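Local coordinates for leukocyte-associated immunoglobulin-like receptor 1 (Mus musculus, PDB 4ESK), which acts as an inhibitory collagen receptor of the immune cell surface that constitutively restrains the cytolytic function of natural killer cells, B cells and T cells, at residues Leu18-Gly23 / Gly68-Thr73; Asn40-Glu45 / Met52-Glu57; Tyr78-Ser83 / Glu90-Leu95. All coordinates share one frame; numbering follows the deposited sequence. Where two conformers were deposited one is given.

The chain is one extracellular Ig-like domain, a beta sandwich. Contact 1 starts at strand 17-21, an outer strand of the larger sheet. It closes a long loop when 68-73, in the loop after strand 62-67, comes back to 18-23. This ties the larger sheet to the loop leaving the two-stranded one. Contact 2 is nested inside that long loop and is a hairpin of strands 41-46 and 49-55. Contact 3 opens after contact 1 has closed, and pairs strand 76-84 with strand 88-100 in a second hairpin. Both hairpins close short loops. Contacts 2 and 3 touch in the larger sheet, where E45 makes a salt bridge with R91.

Contact 1. Residues Leu18-Gly23 / Gly68-Thr73; sequences LMISQG and GPVNET
The carbonyl oxygen V70 O is gripped by the backbone of G23. G23 N donates to V70 O at 2.7 Å, and the N-H...O angle of 169° makes the bond nearly straight. This is the hydrogen bond that joins 18-23 to 68-73. Q22 leans on the same oxygen with a methylene group. Its CG is anti to the backbone N (chi1 -164°), which brings Q22 CG to 3.6 Å from V70 O. G23 has a phi of 86°, where a side chain would press on the carbonyl of Q22. P69 CB packs 3.7 Å from G23 O. The peptide bond before P69 is cis.

The apolar part rests on one branch of V70. Methyl CG2 of V70 meets CG2 of I20 at 3.7 Å, and the two side chains cross at about a right angle. V70 CG2 also lies 3.4 Å from S21 O. V70 is buried, and V26 of strand 26-31 touches both V70 and I20. I20 also packs on L97 of the neighbouring strand 88-100.

Beyond V70, residues 71-73 form an Asx turn. N71 OD1 accepts from T73 N at 3.0 Å and from T73 OG1 at 2.7 Å. The hydroxyl lies in the plane of the amide carbonyl, and the backbone N-H comes from above it. N71 is a predicted N-glycosylation site, but it carries no sugar here.

One short backbone bond and one valine methyl are the main links between two parts of the sandwich. These are the loop after strand 62-67, of the smaller sheet, and the residues at and just past the end of strand 17-21, of the larger one. Apart from V70, the touching residues are at least partly exposed. The two bonds to N71 OD1 probably limit rotation of the N71 amide.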
loop_
_atom_site.group_PDB
_atom_site.type_symbol
_atom_site.label_atom_id
_atom_site.label_comp_id
_atom_site.label_asym_id
_atom_site.label_seq_id
_atom_site.Cartn_x
_atom_site.Cartn_y
_atom_site.Cartn_z
ATOM N N LEU A 18 0.550 -0.919 12.262
ATOM C CA LEU A 18 0.836 0.480 12.514
ATOM C C LEU A 18 -0.318 1.202 13.185
ATOM O O LEU A 18 -1.473 0.965 12.860
ATOM C CB LEU A 18 1.146 1.193 11.193
ATOM C CG LEU A 18 2.268 0.639 10.321
ATOM C CD1 LEU A 18 2.346 1.455 9.026
ATOM C CD2 LEU A 18 3.606 0.685 11.048
ATOM N N MET A 19 0.030 2.104 14.100
ATOM C CA MET A 19 -0.899 3.021 14.735
ATOM C C MET A 19 -0.814 4.364 14.014
ATOM O O MET A 19 0.279 4.878 13.755
ATOM C CB MET A 19 -0.470 3.208 16.186
ATOM C CG MET A 19 -1.293 4.161 17.028
ATOM S SD MET A 19 -0.677 4.132 18.731
ATOM C CE MET A 19 0.146 5.727 18.822
ATOM N N ILE A 20 -1.978 4.941 13.734
ATOM C CA ILE A 20 -2.111 6.126 12.913
ATOM C C ILE A 20 -3.097 7.030 13.652
ATOM O O ILE A 20 -4.152 6.562 14.029
ATOM C CB ILE A 20 -2.718 5.750 11.530
ATOM C CG1 ILE A 20 -1.870 4.671 10.825
ATOM C CG2 ILE A 20 -2.882 6.978 10.647
ATOM C CD1 ILE A 20 -0.485 5.136 10.419
ATOM N N SER A 21 -2.758 8.297 13.861
ATOM C CA SER A 21 -3.682 9.232 14.513
ATOM C C SER A 21 -4.778 9.696 13.547
ATOM O O SER A 21 -4.499 10.023 12.408
ATOM C CB SER A 21 -2.921 10.462 15.021
ATOM O OG SER A 21 -1.808 10.079 15.808
ATOM N N GLN A 22 -6.017 9.775 14.021
ATOM C CA GLN A 22 -7.099 10.375 13.240
ATOM C C GLN A 22 -6.653 11.743 12.725
ATOM O O GLN A 22 -5.996 12.504 13.439
ATOM C CB GLN A 22 -8.363 10.506 14.112
ATOM C CG GLN A 22 -9.649 10.749 13.346
ATOM C CD GLN A 22 -10.838 11.058 14.252
ATOM O OE1 GLN A 22 -10.706 11.147 15.482
ATOM N NE2 GLN A 22 -12.010 11.234 13.640
ATOM N N GLY A 23 -6.998 12.051 11.471
ATOM C CA GLY A 23 -6.618 13.299 10.839
ATOM C C GLY A 23 -5.245 13.273 10.184
ATOM O O GLY A 23 -4.837 14.260 9.589
ATOM N N GLY A 68 -5.629 10.692 3.063
ATOM C CA GLY A 68 -5.657 11.653 4.162
ATOM C C GLY A 68 -6.640 12.777 3.899
ATOM O O GLY A 68 -6.871 13.126 2.743
ATOM N N PRO A 69 -7.203 13.359 4.970
ATOM C CA PRO A 69 -7.039 12.987 6.385
ATOM C C PRO A 69 -7.766 11.713 6.750
ATOM O O PRO A 69 -8.913 11.492 6.336
ATOM C CB PRO A 69 -7.648 14.181 7.128
ATOM C CG PRO A 69 -8.667 14.700 6.182
ATOM C CD PRO A 69 -8.039 14.555 4.826
ATOM N N VAL A 70 -7.122 10.866 7.540
ATOM C CA VAL A 70 -7.719 9.578 7.896
ATOM C C VAL A 70 -8.753 9.679 9.026
ATOM O O VAL A 70 -8.659 10.521 9.928
ATOM C CB VAL A 70 -6.675 8.493 8.256
ATOM C CG1 VAL A 70 -5.761 8.228 7.054
ATOM C CG2 VAL A 70 -5.874 8.888 9.487
ATOM N N ASN A 71 -9.734 8.801 8.950
ATOM C CA ASN A 71 -10.615 8.543 10.078
ATOM C C ASN A 71 -10.802 7.047 10.302
ATOM O O ASN A 71 -10.051 6.236 9.750
ATOM C CB ASN A 71 -11.939 9.297 9.894
ATOM C CG ASN A 71 -12.728 8.801 8.708
ATOM O OD1 ASN A 71 -12.465 7.719 8.176
ATOM N ND2 ASN A 71 -13.711 9.594 8.277
ATOM N N GLU A 72 -11.795 6.670 11.114
ATOM C CA GLU A 72 -11.999 5.283 11.512
ATOM C C GLU A 72 -12.242 4.334 10.331
ATOM O O GLU A 72 -11.993 3.161 10.439
ATOM C CB GLU A 72 -13.143 5.177 12.544
ATOM C CG GLU A 72 -14.548 5.502 12.031
ATOM C CD GLU A 72 -14.847 6.993 11.919
ATOM O OE1 GLU A 72 -14.044 7.827 12.409
ATOM O OE2 GLU A 72 -15.905 7.332 11.335
ATOM N N THR A 73 -12.735 4.865 9.210
ATOM C CA THR A 73 -12.976 4.051 8.011
ATOM C C THR A 73 -11.657 3.521 7.402
ATOM O O THR A 73 -11.676 2.611 6.569
ATOM C CB THR A 73 -13.780 4.820 6.936
ATOM O OG1 THR A 73 -12.977 5.837 6.305
ATOM C CG2 THR A 73 -15.027 5.482 7.576
#

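Contact 2. Residues Asn40-Glu45 / Met52-Glu57; sequences NMVRLE and MEKSTE
Two neighbouring strands of the Ig-like sheet form a beta hairpin here, with M41-E45 running antiparallel to M52-S55. V42 and K54 are a hydrogen-bonded pair. V42 N donates to K54 O at 2.9 Å, and K54 N returns to V42 O at 3.0 Å. L44 and M52 make the next such pair. Between them, R43 and E53 are a non-hydrogen-bonded pair, with CB to CB at 3.6 Å.

M41 curls back over the opposite strand. Its chain bends at chi2 (-66°) and again at chi3 (-62°). The methyl group M41 CE ends 3.4 Å from K54 O and 4.2 Å from E53 CG, and SD lies beside the same K54 peptide group. An alanine here would probably leave that peptide without its thioether cover and open a gap beside E53 CG.

On the face that carries V42 and L44, V42 CG1 meets T56 CG2 at 4.0 Å, and the two side chains cross obliquely. V42 also touches C30 of the facing sheet, and L44 reaches V28 and F65. The hydroxyl of T56 hydrogen-bonds to Y39 O. K54 NZ bonds to E64 O, and K54 makes a cation-pi contact with F65.

At the open end, N40 O takes two donors. T56 N is 3.1 Å from N40 O and stands well above its carbonyl plane. A water donates to N40 O at 2.7 Å. N40 and M41 together face S83, which forms a classic beta bulge. A hairpin at the sheet edge, with one face turned to the facing strands, is typical of the beta sandwich of Ig-like domains.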
loop_
_atom_site.group_PDB
_atom_site.type_symbol
_atom_site.label_atom_id
_atom_site.label_comp_id
_atom_site.label_asym_id
_atom_site.label_seq_id
_atom_site.Cartn_x
_atom_site.Cartn_y
_atom_site.Cartn_z
ATOM N N ASN A 40 0.125 -3.415 -15.875
ATOM C CA ASN A 40 -0.344 -2.079 -16.243
ATOM C C ASN A 40 -1.346 -1.454 -15.260
ATOM O O ASN A 40 -1.713 -0.301 -15.427
ATOM C CB ASN A 40 -0.890 -2.055 -17.684
ATOM C CG ASN A 40 -2.129 -2.895 -17.869
ATOM O OD1 ASN A 40 -2.601 -3.564 -16.953
ATOM N ND2 ASN A 40 -2.671 -2.871 -19.104
ATOM N N MET A 41 -1.774 -2.225 -14.265
ATOM C CA MET A 41 -2.645 -1.739 -13.204
ATOM C C MET A 41 -2.057 -2.054 -11.836
ATOM O O MET A 41 -1.419 -3.077 -11.632
ATOM C CB MET A 41 -4.028 -2.374 -13.295
ATOM C CG MET A 41 -4.818 -1.880 -14.509
ATOM S SD MET A 41 -5.227 -0.128 -14.396
ATOM C CE MET A 41 -6.243 -0.134 -12.909
ATOM N N VAL A 42 -2.321 -1.166 -10.889
ATOM C CA VAL A 42 -1.957 -1.427 -9.506
ATOM C C VAL A 42 -3.142 -1.039 -8.629
ATOM O O VAL A 42 -3.764 0.023 -8.810
ATOM C CB VAL A 42 -0.669 -0.690 -9.087
ATOM C CG1 VAL A 42 -0.763 0.809 -9.325
ATOM C CG2 VAL A 42 -0.345 -1.001 -7.628
ATOM N N ARG A 43 -3.451 -1.905 -7.686
ATOM C CA ARG A 43 -4.539 -1.649 -6.769
ATOM C C ARG A 43 -4.122 -1.846 -5.319
ATOM O O ARG A 43 -3.268 -2.693 -4.977
ATOM C CB ARG A 43 -5.760 -2.468 -7.110
ATOM C CG ARG A 43 -5.726 -3.943 -6.800
ATOM C CD ARG A 43 -7.071 -4.529 -7.220
ATOM N NE ARG A 43 -7.197 -5.965 -6.996
ATOM C CZ ARG A 43 -6.852 -6.920 -7.864
ATOM N NH1 ARG A 43 -6.305 -6.639 -9.042
ATOM N NH2 ARG A 43 -7.058 -8.181 -7.543
ATOM N N LEU A 44 -4.690 -0.992 -4.493
ATOM C CA LEU A 44 -4.578 -1.127 -3.066
ATOM C C LEU A 44 -5.816 -1.867 -2.628
ATOM O O LEU A 44 -6.942 -1.379 -2.839
ATOM C CB LEU A 44 -4.480 0.257 -2.448
ATOM C CG LEU A 44 -4.144 0.413 -0.982
ATOM C CD1 LEU A 44 -2.883 -0.381 -0.619
ATOM C CD2 LEU A 44 -3.962 1.904 -0.756
ATOM N N GLU A 45 -5.613 -3.048 -2.068
ATOM C CA GLU A 45 -6.686 -3.876 -1.531
ATOM C C GLU A 45 -6.791 -3.595 -0.035
ATOM O O GLU A 45 -5.772 -3.552 0.654
ATOM C CB GLU A 45 -6.405 -5.362 -1.756
ATOM C CG GLU A 45 -7.573 -6.281 -1.364
ATOM C CD GLU A 45 -7.263 -7.767 -1.488
ATOM O OE1 GLU A 45 -7.680 -8.376 -2.486
ATOM O OE2 GLU A 45 -6.594 -8.339 -0.585
ATOM N N MET A 52 -8.460 1.353 -3.776
ATOM C CA MET A 52 -8.095 2.373 -4.751
ATOM C C MET A 52 -7.329 1.649 -5.856
ATOM O O MET A 52 -6.685 0.617 -5.593
ATOM C CB MET A 52 -7.191 3.455 -4.133
ATOM C CG MET A 52 -7.876 4.461 -3.224
ATOM S SD MET A 52 -6.658 5.417 -2.296
ATOM C CE MET A 52 -7.742 6.620 -1.509
ATOM N N GLU A 53 -7.425 2.162 -7.078
ATOM C CA GLU A 53 -6.635 1.620 -8.175
ATOM C C GLU A 53 -6.302 2.640 -9.232
ATOM O O GLU A 53 -6.928 3.697 -9.338
ATOM C CB GLU A 53 -7.295 0.385 -8.771
ATOM C CG GLU A 53 -8.592 0.645 -9.503
ATOM C CD GLU A 53 -9.307 -0.629 -9.936
ATOM O OE1 GLU A 53 -8.726 -1.735 -9.884
ATOM O OE2 GLU A 53 -10.484 -0.502 -10.333
ATOM N N LYS A 54 -5.274 2.336 -10.005
ATOM C CA LYS A 54 -4.842 3.204 -11.079
ATOM C C LYS A 54 -3.872 2.487 -11.999
ATOM O O LYS A 54 -3.415 1.404 -11.674
ATOM C CB LYS A 54 -4.200 4.496 -10.543
ATOM C CG LYS A 54 -2.979 4.322 -9.654
ATOM C CD LYS A 54 -2.274 5.657 -9.430
ATOM C CE LYS A 54 -1.365 5.631 -8.213
ATOM N NZ LYS A 54 -0.762 6.954 -7.914
ATOM N N SER A 55 -3.607 3.101 -13.156
ATOM C CA SER A 55 -2.583 2.629 -14.063
ATOM C C SER A 55 -1.224 2.782 -13.402
ATOM O O SER A 55 -1.004 3.704 -12.617
ATOM C CB SER A 55 -2.585 3.431 -15.361
ATOM O OG SER A 55 -1.418 3.137 -16.104
ATOM N N THR A 56 -0.309 1.875 -13.709
ATOM C CA THR A 56 1.044 1.954 -13.159
ATOM C C THR A 56 1.876 3.088 -13.767
ATOM O O THR A 56 1.632 3.516 -14.894
ATOM C CB THR A 56 1.787 0.628 -13.429
ATOM O OG1 THR A 56 1.679 0.335 -14.833
ATOM C CG2 THR A 56 1.196 -0.506 -12.614
ATOM N N GLU A 57 2.890 3.552 -13.034
ATOM C CA GLU A 57 3.867 4.519 -13.575
ATOM C C GLU A 57 4.699 3.939 -14.725
ATOM O O GLU A 57 5.160 2.821 -14.629
ATOM C CB GLU A 57 4.836 4.944 -12.467
ATOM C CG GLU A 57 4.189 5.784 -11.381
ATOM C CD GLU A 57 4.098 7.250 -11.754
ATOM O OE1 GLU A 57 4.713 7.664 -12.757
ATOM O OE2 GLU A 57 3.404 7.993 -11.034
HETATM O O HOH W 1 -3.407 0.739 -17.308
#

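Contact 3. Residues Tyr78-Ser83 / Glu90-Leu95; sequences YSCIYS and ERSKTL
Strand 78-83 runs antiparallel to 90-95, with the pairing shifted by one residue between Y78-L95 at one end and I81-R91 and Y82-E90 at the other. Both end pairs, Y78-L95 and Y82-E90, are hydrogen-bonded in both directions. Y78 N to L95 O is the shortest of these bonds, at 2.7 Å.

S92 lies where the register changes. Its OG sits between its backbone N and its carbonyl carbon (chi1 73°) and faces the other strand. C80 N donates to S92 OG at 2.9 Å with an angle of 166°. S92 OG then donates to K93 O at 2.7 Å, on a lone pair of that carbonyl. S92 N gives a normal backbone bond to C80 O.

On the face that carries I81, the side chains of I81 and R91 lie side by side and point the same way. I81 CG1 lies over one face of the guanidinium, and I81 CD1 is 3.8 Å from R91 NH1. The close approach of R91 NH2 to S79 OG is doubtful, as its angle is poor and S79 has two conformers. The sound polar partner of R91 NH2 is E45 OE2, in a salt bridge.

The opposite face turns into the sandwich. Y78 CB is 3.8 Å from L95 O. The hydroxyl of Y78 bonds to I74 O, four residues back, as in the tyrosine corner of Ig domains. C80 forms the disulfide with C30, which joins the two sheets. Y82 OH bonds to D63 OD1.

The S92 hydroxyl, accepting from one strand and donating within its own, takes the place of a backbone carbonyl where the register slips. The charge of R91 is probably offset by E45, while I81 covers one face of its guanidinium.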
loop_
_atom_site.group_PDB
_atom_site.type_symbol
_atom_site.label_atom_id
_atom_site.label_comp_id
_atom_site.label_asym_id
_atom_site.label_seq_id
_atom_site.Cartn_x
_atom_site.Cartn_y
_atom_site.Cartn_z
ATOM N N TYR A 78 -4.105 -4.027 4.536
ATOM C CA TYR A 78 -3.814 -3.505 3.218
ATOM C C TYR A 78 -2.742 -4.315 2.526
ATOM O O TYR A 78 -1.789 -4.757 3.163
ATOM C CB TYR A 78 -3.310 -2.077 3.310
ATOM C CG TYR A 78 -4.361 -1.067 3.738
ATOM C CD1 TYR A 78 -5.042 -0.303 2.800
ATOM C CD2 TYR A 78 -4.664 -0.895 5.082
ATOM C CE1 TYR A 78 -6.001 0.627 3.182
ATOM C CE2 TYR A 78 -5.624 0.030 5.480
ATOM C CZ TYR A 78 -6.273 0.784 4.532
ATOM O OH TYR A 78 -7.202 1.711 4.938
ATOM N N SER A 79 -2.922 -4.499 1.219
ATOM C CA SER A 79 -1.892 -5.097 0.386
ATOM C C SER A 79 -1.945 -4.473 -1.006
ATOM O O SER A 79 -3.001 -3.942 -1.440
ATOM C CB SER A 79 -2.070 -6.609 0.323
ATOM O OG SER A 79 -3.323 -6.944 -0.229
ATOM N N CYS A 80 -0.808 -4.493 -1.699
ATOM C CA CYS A 80 -0.742 -3.996 -3.076
ATOM C C CYS A 80 -0.855 -5.186 -4.042
ATOM O O CYS A 80 -0.216 -6.202 -3.831
ATOM C CB CYS A 80 0.593 -3.283 -3.325
ATOM S SG CYS A 80 0.866 -1.795 -2.309
ATOM N N ILE A 81 -1.650 -5.049 -5.101
ATOM C CA ILE A 81 -1.773 -6.086 -6.151
ATOM C C ILE A 81 -1.493 -5.447 -7.506
ATOM O O ILE A 81 -2.114 -4.436 -7.876
ATOM C CB ILE A 81 -3.166 -6.764 -6.201
ATOM C CG1 ILE A 81 -3.518 -7.335 -4.814
ATOM C CG2 ILE A 81 -3.165 -7.824 -7.310
ATOM C CD1 ILE A 81 -4.943 -7.795 -4.611
ATOM N N TYR A 82 -0.537 -6.020 -8.230
ATOM C CA TYR A 82 -0.198 -5.583 -9.571
ATOM C C TYR A 82 -0.846 -6.568 -10.524
ATOM O O TYR A 82 -0.808 -7.773 -10.272
ATOM C CB TYR A 82 1.323 -5.579 -9.770
ATOM C CG TYR A 82 1.983 -4.370 -9.180
ATOM C CD1 TYR A 82 2.373 -4.360 -7.847
ATOM C CD2 TYR A 82 2.191 -3.217 -9.939
ATOM C CE1 TYR A 82 2.973 -3.262 -7.299
ATOM C CE2 TYR A 82 2.756 -2.100 -9.376
ATOM C CZ TYR A 82 3.157 -2.136 -8.051
ATOM O OH TYR A 82 3.736 -1.035 -7.519
ATOM N N SER A 83 -1.445 -6.067 -11.600
ATOM C CA SER A 83 -2.134 -6.951 -12.545
ATOM C C SER A 83 -2.004 -6.525 -14.001
ATOM O O SER A 83 -1.661 -5.388 -14.320
ATOM C CB SER A 83 -3.616 -7.096 -12.164
ATOM O OG SER A 83 -4.278 -5.864 -12.259
ATOM N N GLU A 90 -0.120 -10.336 -8.892
ATOM C CA GLU A 90 0.779 -10.688 -7.805
ATOM C C GLU A 90 0.536 -9.701 -6.695
ATOM O O GLU A 90 0.280 -8.524 -6.964
ATOM C CB GLU A 90 2.242 -10.598 -8.232
ATOM C CG GLU A 90 2.614 -11.557 -9.369
ATOM C CD GLU A 90 2.574 -13.032 -8.986
ATOM O OE1 GLU A 90 2.411 -13.398 -7.793
ATOM O OE2 GLU A 90 2.685 -13.853 -9.915
ATOM N N ARG A 91 0.595 -10.200 -5.471
ATOM C CA ARG A 91 0.268 -9.414 -4.296
ATOM C C ARG A 91 1.458 -9.302 -3.358
ATOM O O ARG A 91 2.283 -10.205 -3.293
ATOM C CB ARG A 91 -0.916 -10.024 -3.547
ATOM C CG ARG A 91 -0.605 -11.304 -2.785
ATOM C CD ARG A 91 -1.802 -11.826 -2.018
ATOM N NE ARG A 91 -2.415 -10.770 -1.212
ATOM C CZ ARG A 91 -3.647 -10.290 -1.361
ATOM N NH1 ARG A 91 -4.490 -10.773 -2.269
ATOM N NH2 ARG A 91 -4.057 -9.323 -0.553
ATOM N N SER A 92 1.523 -8.180 -2.645
ATOM C CA SER A 92 2.506 -7.949 -1.587
ATOM C C SER A 92 2.102 -8.570 -0.261
ATOM O O SER A 92 1.020 -9.140 -0.123
ATOM C CB SER A 92 2.659 -6.442 -1.379
ATOM O OG SER A 92 1.513 -5.909 -0.710
ATOM N N LYS A 93 2.995 -8.440 0.732
ATOM C CA LYS A 93 2.638 -8.713 2.119
ATOM C C LYS A 93 1.489 -7.808 2.532
ATOM O O LYS A 93 1.175 -6.828 1.852
ATOM C CB LYS A 93 3.828 -8.480 3.050
ATOM C CG LYS A 93 4.277 -7.029 3.128
ATOM C CD LYS A 93 5.730 -6.884 3.573
ATOM C CE LYS A 93 6.110 -5.421 3.727
ATOM N NZ LYS A 93 7.534 -5.152 3.368
ATOM N N THR A 94 0.882 -8.143 3.659
ATOM C CA THR A 94 -0.231 -7.394 4.194
ATOM C C THR A 94 0.212 -6.586 5.413
ATOM O O THR A 94 0.919 -7.116 6.283
ATOM C CB THR A 94 -1.350 -8.345 4.588
ATOM O OG1 THR A 94 -1.750 -9.091 3.435
ATOM C CG2 THR A 94 -2.525 -7.571 5.105
ATOM N N LEU A 95 -0.188 -5.320 5.459
ATOM C CA LEU A 95 0.051 -4.455 6.598
ATOM C C LEU A 95 -1.277 -4.060 7.222
ATOM O O LEU A 95 -2.272 -3.861 6.531
ATOM C CB LEU A 95 0.806 -3.197 6.206
ATOM C CG LEU A 95 2.227 -3.413 5.643
ATOM C CD1 LEU A 95 2.816 -2.076 5.198
ATOM C CD2 LEU A 95 3.105 -4.039 6.713
#